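Glutamate ABC superfamily ATP binding cassette transporter, binding protein (Enterococcus faecium DO, PDB 5EYF) binds glutamate as the solute-binding component of an ABC transporter and probably delivers it to the membrane permease for uptake. Local coordinates at residues V43-A46 and K47-K51; K118-D121 and D122-A125; A176-L179 and G180-D183. All blocks are in the same frame, centred on the assembly; numbering follows the deposited sequence.

The three contacts follow one another along the chain and are all local, between residues a few places apart. Contact 1 lies on helix 41-54 and contact 3 on helix 175-182. Contact 2 is a turn in the loop between strands 103-112 and 128-132. Contacts 1 and 2 sit on opposite sides of the chain's centre, their own centres about 39 Å apart. The centre of contact 3 is about 22 Å from that of contact 1 and about 20 Å from that of contact 2. No two of them touch. Contact 3 is the one at the ligand, reaching the bound glutamate through Ile177. Contact 1 is framework packing beside strands 16-21 and 59-64, and contact 2 meets the second subunit.

Contact 1. Residues V43-A46 and K47-K51; sequences VDIA and KAITK
Val43, Asp44, Ile45 and Ala46 each accept a backbone hydrogen bond from the residue four places on, as in a regular alpha-helix. Thr50 adds a second grip on the last of these carbonyls. Its OG1 donates to Ala46 O at 2.8 Å, from the face of the carbonyl plane opposite to that used by Thr50 N. A chi1 of -56° puts OG1 beside the backbone N and lets it turn back to that oxygen. OG1 is also hydrogen-bonded to Trp19 NE1 of strand 16-21.

The side chains of Ile45 and Ile49 lean across each other at a slant, one turn apart. Ile45 CG2 meets Ile49 CD1 at 3.7 Å. Val43 and Lys47 run side by side in the same direction. The extended Lys47 chain lays CE against Val43 CG1 at 3.7 Å. Its NZ stays 4.9 Å from Asp44 OD1, too far for a direct salt bridge. One water joins them, donating to Asp44 OD1 at 2.6 Å and accepting from Lys47 NZ at 3.3 Å. The other carboxylate oxygen, Asp44 OD2, forms a salt bridge with Lys234 and a hydrogen bond with Trp235 NE1.

The helix is wedged between sheet and helices: Val43, Ala46 and Lys47 touch Phe62 of strand 59-64, while Ile45 and Ala48 pack on Met222 of helix 209-225 and Ile231 of helix 227-235.

Contact 2. Residues K118-D121 and D122-A125; sequences KSVD and DLNA
Lys118 and Asp122 meet where the chain turns back on itself, and this is the tight part of the contact. Lys118 N donates to Asp122 OD2 at 2.8 Å, with an N-H...O angle of 157°. OD2 takes this bond on its anti lone pair, the one pointing away from OD1. Asp122 CG lies beside its own backbone N (chi1 -70°), which brings the carboxylate back to the start of the turn. Asp122 OD2 also lies 3.5 Å from Lys118 CB, alongside the root of the lysine chain.

Two backbone bonds close the turn. Asp122 N reaches Ser119 O at 3.0 Å and Leu123 N reaches Val120 O at 3.2 Å. Both donors stand above the carbonyl planes. This i to i+3 pattern is that of a short 3-10 turn. Ser119 opens it with an ST turn, its OG accepting from Asp121 N at 3.0 Å.

Elsewhere the packing is lighter. Val120 CG2 stands 4.3 Å from Leu123 CD1, and their apolar cover comes from Ile141, His144 and Phe195. The water side is looser and polar. One water bridges Val120 O and Leu123 O, and another links Asp121 O to Asn124 ND2. The second subunit comes in on another side, past Lys118 and Ser119. Lys118 NZ forms a salt bridge with Asp122 OD1 of the second subunit, and Asp122 OD1 forms the reciprocal one with Lys118 NZ of the second subunit.

Contact 3. Residues A176-L179 and G180-D183; sequences AILL and GIAD
Ile181 lies over the carbonyl end of the preceding turn, with CG1 3.6 Å from Ile177 O and CB 3.4 Å from Leu178 O. This lies on alpha-helix 175-182, in a family 3 solute-binding protein of the periplasmic binding protein clan. With chi1 at -58°, Ile181 CG1 sits on the N side of its residue, where it reaches Ile177 O. Further out the touch is light. Ile181 CD1 stands 4.2 Å from Leu178 CD2, and its approach to the CG2 of Ile177 is longer still.

The backbone bonding is uneven here. Gly180 N to Ala176 O is weak. Ile181 N is shared between Ile177 O and Leu178 O, and both bonds are weak. Leu178 O is also held by Ala182 N at 2.7 Å, almost in line with the carbonyl (C=O...N angle 161°).

Ile177 belongs to the pocket of the bound glutamate and touches the ligand. Leu178 and Ala182 turn to Leu110 of strand 103-112 and to Leu190 of strand 188-191, and the helix thus joins the pocket wall to the sheet behind it.

The carboxylate of Asp183 comes near Leu179 O, but it is engaged elsewhere: OD2 forms a salt bridge with Arg26, which also donates through NE to Gly180 O. The Asp183 backbone is held to the same Leu179 carbonyl. Asp183 N makes a nearly straight bond (171°) to Leu179 O at 3.0 Å, and Asp183 CG comes to 3.4 Å from that oxygen.

Contact 1. Residues V43-A46 and K47-K51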
ATOM      1  N   VAL B  43     -11.375   9.651  12.749  1.00 17.43           N
ATOM      2  CA  VAL B  43     -12.611   9.951  13.472  1.00 18.33           C
ATOM      3  C   VAL B  43     -13.827   9.761  12.564  1.00 17.53           C
ATOM      4  O   VAL B  43     -14.846   9.176  12.971  1.00 17.85           O
ATOM      5  CB  VAL B  43     -12.551  11.377  14.046  1.00 18.87           C
ATOM      6  CG1 VAL B  43     -13.920  11.795  14.618  1.00 18.78           C
ATOM      7  CG2 VAL B  43     -11.484  11.456  15.119  1.00 21.57           C
ATOM      8  N   ASP B  44     -13.755  10.266  11.332  1.00 17.80           N
ATOM      9  CA  ASP B  44     -14.924  10.163  10.447  1.00 17.60           C
ATOM     10  C   ASP B  44     -15.193   8.727  10.011  1.00 16.75           C
ATOM     11  O   ASP B  44     -16.356   8.313   9.870  1.00 17.49           O
ATOM     12  CB  ASP B  44     -14.749  11.064   9.224  1.00 17.77           C
ATOM     13  CG  ASP B  44     -15.012  12.537   9.545  1.00 18.51           C
ATOM     14  OD1 ASP B  44     -15.404  12.859  10.699  1.00 20.49           O
ATOM     15  OD2 ASP B  44     -14.834  13.374   8.640  1.00 20.66           O
ATOM     16  N   ILE B  45     -14.135   7.971   9.737  1.00 15.17           N
ATOM     17  CA  ILE B  45     -14.305   6.550   9.445  1.00 16.08           C
ATOM     18  C   ILE B  45     -14.957   5.840  10.633  1.00 15.01           C
ATOM     19  O   ILE B  45     -15.862   5.009  10.464  1.00 15.95           O
ATOM     20  CB  ILE B  45     -12.945   5.918   9.058  1.00 14.53           C
ATOM     21  CG1 ILE B  45     -12.416   6.474   7.687  1.00 15.25           C
ATOM     22  CG2 ILE B  45     -13.036   4.418   8.988  1.00 15.38           C
ATOM     23  CD1 ILE B  45     -13.195   5.971   6.470  1.00 14.84           C
ATOM     24  N   ALA B  46     -14.488   6.127  11.861  1.00 15.71           N
ATOM     25  CA  ALA B  46     -15.085   5.522  13.056  1.00 16.13           C
ATOM     26  C   ALA B  46     -16.576   5.820  13.155  1.00 16.96           C
ATOM     27  O   ALA B  46     -17.379   4.930  13.461  1.00 17.87           O
ATOM     28  CB  ALA B  46     -14.378   6.049  14.302  1.00 17.44           C
ATOM     29  N   LYS B  47     -16.958   7.082  12.952  1.00 18.05           N
ATOM     30  CA  LYS B  47     -18.378   7.438  13.035  1.00 18.52           C
ATOM     31  C   LYS B  47     -19.187   6.695  11.978  1.00 18.09           C
ATOM     32  O   LYS B  47     -20.278   6.181  12.267  1.00 18.86           O
ATOM     33  CB  LYS B  47     -18.549   8.950  12.887  1.00 19.19           C
ATOM     34  CG  LYS B  47     -17.963   9.744  14.043  1.00 21.13           C
ATOM     35  CD  LYS B  47     -18.058  11.218  13.782  1.00 23.12           C
ATOM     36  CE  LYS B  47     -17.640  11.996  14.993  1.00 25.15           C
ATOM     37  NZ  LYS B  47     -18.004  13.443  14.858  1.00 27.02           N
ATOM     38  N   ALA B  48     -18.671   6.626  10.750  1.00 17.30           N
ATOM     39  CA  ALA B  48     -19.403   5.951   9.684  1.00 16.78           C
ATOM     40  C   ALA B  48     -19.548   4.455   9.967  1.00 16.17           C
ATOM     41  O   ALA B  48     -20.603   3.863   9.700  1.00 16.40           O
ATOM     42  CB  ALA B  48     -18.694   6.189   8.351  1.00 16.65           C
ATOM     43  N   ILE B  49     -18.506   3.822  10.515  1.00 15.45           N
ATOM     44  CA  ILE B  49     -18.595   2.405  10.832  1.00 14.97           C
ATOM     45  C   ILE B  49     -19.628   2.181  11.910  1.00 16.41           C
ATOM     46  O   ILE B  49     -20.431   1.242  11.836  1.00 17.72           O
ATOM     47  CB  ILE B  49     -17.222   1.877  11.279  1.00 14.59           C
ATOM     48  CG1 ILE B  49     -16.290   1.834  10.075  1.00 13.94           C
ATOM     49  CG2 ILE B  49     -17.358   0.489  11.914  1.00 16.71           C
ATOM     50  CD1 ILE B  49     -14.852   1.524  10.463  1.00 14.39           C
ATOM     51  N   THR B  50     -19.609   3.030  12.932  1.00 16.78           N
ATOM     52  CA  THR B  50     -20.567   2.887  14.012  1.00 18.64           C
ATOM     53  C   THR B  50     -21.999   2.966  13.502  1.00 19.59           C
ATOM     54  O   THR B  50     -22.870   2.198  13.943  1.00 21.00           O
ATOM     55  CB  THR B  50     -20.312   3.964  15.059  1.00 18.55           C
ATOM     56  OG1 THR B  50     -18.951   3.859  15.498  1.00 20.06           O
ATOM     57  CG2 THR B  50     -21.212   3.698  16.274  1.00 19.30           C
ATOM     58  N   LYS B  51     -22.263   3.855  12.546  1.00 18.71           N
ATOM     59  CA  LYS B  51     -23.627   3.922  12.016  1.00 20.77           C
ATOM     60  C   LYS B  51     -23.988   2.678  11.199  1.00 20.26           C
ATOM     61  O   LYS B  51     -25.157   2.255  11.193  1.00 20.34           O
ATOM     62  CB  LYS B  51     -23.802   5.192  11.176  1.00 23.52           C
ATOM     63  CG  LYS B  51     -23.682   6.500  11.975  1.00 26.13           C
ATOM     64  CD  LYS B  51     -24.690   6.571  13.127  1.00 28.51           C
ATOM     65  CE  LYS B  51     -24.778   7.998  13.691  1.00 30.25           C
ATOM     66  NZ  LYS B  51     -25.553   8.100  14.974  1.00 30.11           N
TER
HETATM   67  O   HOH W   1     -17.487  14.141  11.693  1.00 31.91           O

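Contact 2. Residues K118-D121 and D122-A125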
ATOM      1  N   LYS B 118      17.794  14.593   0.254  1.00 29.85           N
ATOM      2  CA  LYS B 118      16.747  14.473  -0.755  1.00 31.28           C
ATOM      3  C   LYS B 118      15.955  13.181  -0.663  1.00 29.51           C
ATOM      4  O   LYS B 118      14.932  13.045  -1.353  1.00 29.87           O
ATOM      5  CB  LYS B 118      17.333  14.542  -2.169  1.00 35.18           C
ATOM      6  CG  LYS B 118      18.344  15.640  -2.409  1.00 38.54           C
ATOM      7  CD  LYS B 118      19.191  15.208  -3.594  1.00 41.43           C
ATOM      8  CE  LYS B 118      20.038  16.337  -4.153  1.00 42.93           C
ATOM      9  NZ  LYS B 118      20.531  15.993  -5.525  1.00 43.12           N
ATOM     10  N   SER B 119      16.412  12.227   0.128  1.00 26.58           N
ATOM     11  CA  SER B 119      15.743  10.947   0.257  1.00 26.56           C
ATOM     12  C   SER B 119      16.405  10.193   1.392  1.00 25.66           C
ATOM     13  O   SER B 119      17.418  10.627   1.956  1.00 23.37           O
ATOM     14  CB  SER B 119      15.827  10.130  -1.030  1.00 28.32           C
ATOM     15  OG  SER B 119      17.084   9.474  -1.114  1.00 27.72           O
ATOM     16  N   VAL B 120      15.821   9.035   1.699  1.00 24.08           N
ATOM     17  CA  VAL B 120      16.369   8.183   2.736  1.00 25.29           C
ATOM     18  C   VAL B 120      17.803   7.788   2.406  1.00 25.00           C
ATOM     19  O   VAL B 120      18.586   7.521   3.313  1.00 25.49           O
ATOM     20  CB  VAL B 120      15.435   6.968   2.920  1.00 25.93           C
ATOM     21  CG1 VAL B 120      15.539   6.032   1.725  1.00 25.69           C
ATOM     22  CG2 VAL B 120      15.692   6.268   4.259  1.00 27.26           C
ATOM     23  N   ASP B 121      18.180   7.797   1.127  1.00 26.11           N
ATOM     24  CA  ASP B 121      19.531   7.404   0.751  1.00 27.99           C
ATOM     25  C   ASP B 121      20.581   8.399   1.245  1.00 27.80           C
ATOM     26  O   ASP B 121      21.764   8.058   1.319  1.00 28.64           O
ATOM     27  CB  ASP B 121      19.633   7.240  -0.779  1.00 34.07           C
ATOM     28  CG  ASP B 121      18.833   6.041  -1.312  1.00 39.57           C
ATOM     29  OD1 ASP B 121      18.511   5.143  -0.509  1.00 41.26           O
ATOM     30  OD2 ASP B 121      18.556   5.979  -2.547  1.00 42.05           O
ATOM     31  N   ASP B 122      20.181   9.611   1.592  1.00 28.01           N
ATOM     32  CA  ASP B 122      21.095  10.651   2.056  1.00 27.21           C
ATOM     33  C   ASP B 122      21.253  10.687   3.577  1.00 27.46           C
ATOM     34  O   ASP B 122      21.873  11.611   4.100  1.00 28.27           O
ATOM     35  CB  ASP B 122      20.600  12.020   1.577  1.00 28.90           C
ATOM     36  CG  ASP B 122      20.752  12.202   0.077  1.00 31.07           C
ATOM     37  OD1 ASP B 122      21.630  11.529  -0.506  1.00 31.82           O
ATOM     38  OD2 ASP B 122      20.002  13.018  -0.522  1.00 31.41           O
ATOM     39  N   LEU B 123      20.673   9.745   4.297  1.00 24.55           N
ATOM     40  CA  LEU B 123      20.858   9.656   5.733  1.00 26.36           C
ATOM     41  C   LEU B 123      22.045   8.754   6.041  1.00 29.77           C
ATOM     42  O   LEU B 123      22.229   7.702   5.413  1.00 32.32           O
ATOM     43  CB  LEU B 123      19.592   9.120   6.395  1.00 25.28           C
ATOM     44  CG  LEU B 123      18.357   9.996   6.151  1.00 24.92           C
ATOM     45  CD1 LEU B 123      17.105   9.379   6.809  1.00 25.73           C
ATOM     46  CD2 LEU B 123      18.588  11.426   6.668  1.00 25.42           C
ATOM     47  N   ASN B 124      22.854   9.173   7.005  1.00 28.56           N
ATOM     48  CA  ASN B 124      24.118   8.502   7.281  1.00 29.93           C
ATOM     49  C   ASN B 124      24.571   8.906   8.683  1.00 31.60           C
ATOM     50  O   ASN B 124      23.871   9.633   9.393  1.00 32.12           O
ATOM     51  CB  ASN B 124      25.150   8.883   6.219  1.00 30.24           C
ATOM     52  CG  ASN B 124      25.339  10.397   6.133  1.00 31.59           C
ATOM     53  OD1 ASN B 124      25.744  11.024   7.110  1.00 32.03           O
ATOM     54  ND2 ASN B 124      24.999  10.989   4.986  1.00 30.11           N
ATOM     55  N   ALA B 125      25.778   8.470   9.061  1.00 33.37           N
ATOM     56  CA  ALA B 125      26.283   8.721  10.405  1.00 34.47           C
ATOM     57  C   ALA B 125      26.389  10.201  10.734  1.00 35.63           C
ATOM     58  O   ALA B 125      26.436  10.557  11.918  1.00 37.29           O
ATOM     59  CB  ALA B 125      27.648   8.060  10.588  1.00 34.73           C
TER
HETATM   60  O   HOH W   2      20.647   5.788   4.083  0.52 29.14           O
HETATM   61  O   HOH W   3      24.442   9.389   2.660  1.00 38.88           O

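Contact 3. Residues A176-L179 and G180-D183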
ATOM      1  N   ALA B 176       1.425  10.822   5.207  1.00 22.04           N
ATOM      2  CA  ALA B 176       0.161  11.534   5.412  1.00 22.46           C
ATOM      3  C   ALA B 176       0.186  12.353   6.690  1.00 22.86           C
ATOM      4  O   ALA B 176      -0.493  13.386   6.779  1.00 25.22           O
ATOM      5  CB  ALA B 176      -1.021  10.566   5.467  1.00 23.21           C
ATOM      6  N   ILE B 177       0.933  11.888   7.690  1.00 22.76           N
ATOM      7  CA  ILE B 177       1.076  12.634   8.932  1.00 23.37           C
ATOM      8  C   ILE B 177       1.973  13.839   8.719  1.00 24.51           C
ATOM      9  O   ILE B 177       1.660  14.946   9.176  1.00 26.55           O
ATOM     10  CB  ILE B 177       1.611  11.718  10.040  1.00 23.72           C
ATOM     11  CG1 ILE B 177       0.606  10.574  10.282  1.00 23.86           C
ATOM     12  CG2 ILE B 177       1.905  12.533  11.316  1.00 23.51           C
ATOM     13  CD1 ILE B 177       1.092   9.493  11.225  1.00 25.20           C
ATOM     14  N   LEU B 178       3.082  13.649   7.990  1.00 23.31           N
ATOM     15  CA  LEU B 178       3.990  14.757   7.703  1.00 23.99           C
ATOM     16  C   LEU B 178       3.299  15.824   6.879  1.00 28.61           C
ATOM     17  O   LEU B 178       3.583  17.013   7.042  1.00 29.63           O
ATOM     18  CB  LEU B 178       5.219  14.255   6.956  1.00 22.91           C
ATOM     19  CG  LEU B 178       6.178  13.430   7.796  1.00 21.24           C
ATOM     20  CD1 LEU B 178       7.298  12.898   6.916  1.00 21.99           C
ATOM     21  CD2 LEU B 178       6.729  14.250   8.931  1.00 20.91           C
ATOM     22  N   LEU B 179       2.407  15.417   5.971  1.00 31.80           N
ATOM     23  CA  LEU B 179       1.599  16.397   5.252  1.00 36.62           C
ATOM     24  C   LEU B 179       0.802  17.264   6.211  1.00 36.45           C
ATOM     25  O   LEU B 179       0.695  18.475   6.009  1.00 35.79           O
ATOM     26  CB  LEU B 179       0.659  15.701   4.271  1.00 40.79           C
ATOM     27  CG  LEU B 179       1.241  15.321   2.906  1.00 43.61           C
ATOM     28  CD1 LEU B 179       0.158  14.696   2.054  1.00 45.37           C
ATOM     29  CD2 LEU B 179       1.849  16.521   2.207  1.00 44.47           C
ATOM     30  N   GLY B 180       0.201  16.655   7.242  1.00 36.40           N
ATOM     31  CA  GLY B 180      -0.520  17.430   8.238  1.00 35.53           C
ATOM     32  C   GLY B 180       0.356  18.465   8.905  1.00 36.44           C
ATOM     33  O   GLY B 180      -0.133  19.508   9.358  1.00 38.68           O
ATOM     34  N   ILE B 181       1.657  18.209   8.942  1.00 36.37           N
ATOM     35  CA  ILE B 181       2.619  19.150   9.500  1.00 36.32           C
ATOM     36  C   ILE B 181       3.122  20.133   8.446  1.00 36.25           C
ATOM     37  O   ILE B 181       3.328  21.311   8.740  1.00 40.10           O
ATOM     38  CB  ILE B 181       3.778  18.367  10.146  1.00 35.98           C
ATOM     39  CG1 ILE B 181       3.250  17.422  11.224  1.00 36.99           C
ATOM     40  CG2 ILE B 181       4.825  19.339  10.697  1.00 35.21           C
ATOM     41  CD1 ILE B 181       4.225  16.329  11.616  1.00 38.87           C
ATOM     42  N   ALA B 182       3.346  19.688   7.209  1.00 37.13           N
ATOM     43  CA  ALA B 182       3.910  20.586   6.203  1.00 38.74           C
ATOM     44  C   ALA B 182       2.893  21.620   5.737  1.00 41.94           C
ATOM     45  O   ALA B 182       3.275  22.736   5.361  1.00 41.59           O
ATOM     46  CB  ALA B 182       4.428  19.800   5.002  1.00 38.80           C
ATOM     47  N   ASP B 183       1.606  21.269   5.731  0.81 45.08           N
ATOM     48  CA  ASP B 183       0.587  22.279   5.456  0.81 49.03           C
ATOM     49  C   ASP B 183       0.651  23.407   6.480  0.81 50.48           C
ATOM     50  O   ASP B 183       0.425  24.574   6.146  0.81 51.65           O
ATOM     51  CB  ASP B 183      -0.805  21.644   5.444  0.81 51.91           C
ATOM     52  CG  ASP B 183      -1.054  20.754   4.227  0.81 53.77           C
ATOM     53  OD1 ASP B 183      -0.336  20.878   3.206  0.81 54.33           O
ATOM     54  OD2 ASP B 183      -1.994  19.930   4.286  0.81 54.26           O
TER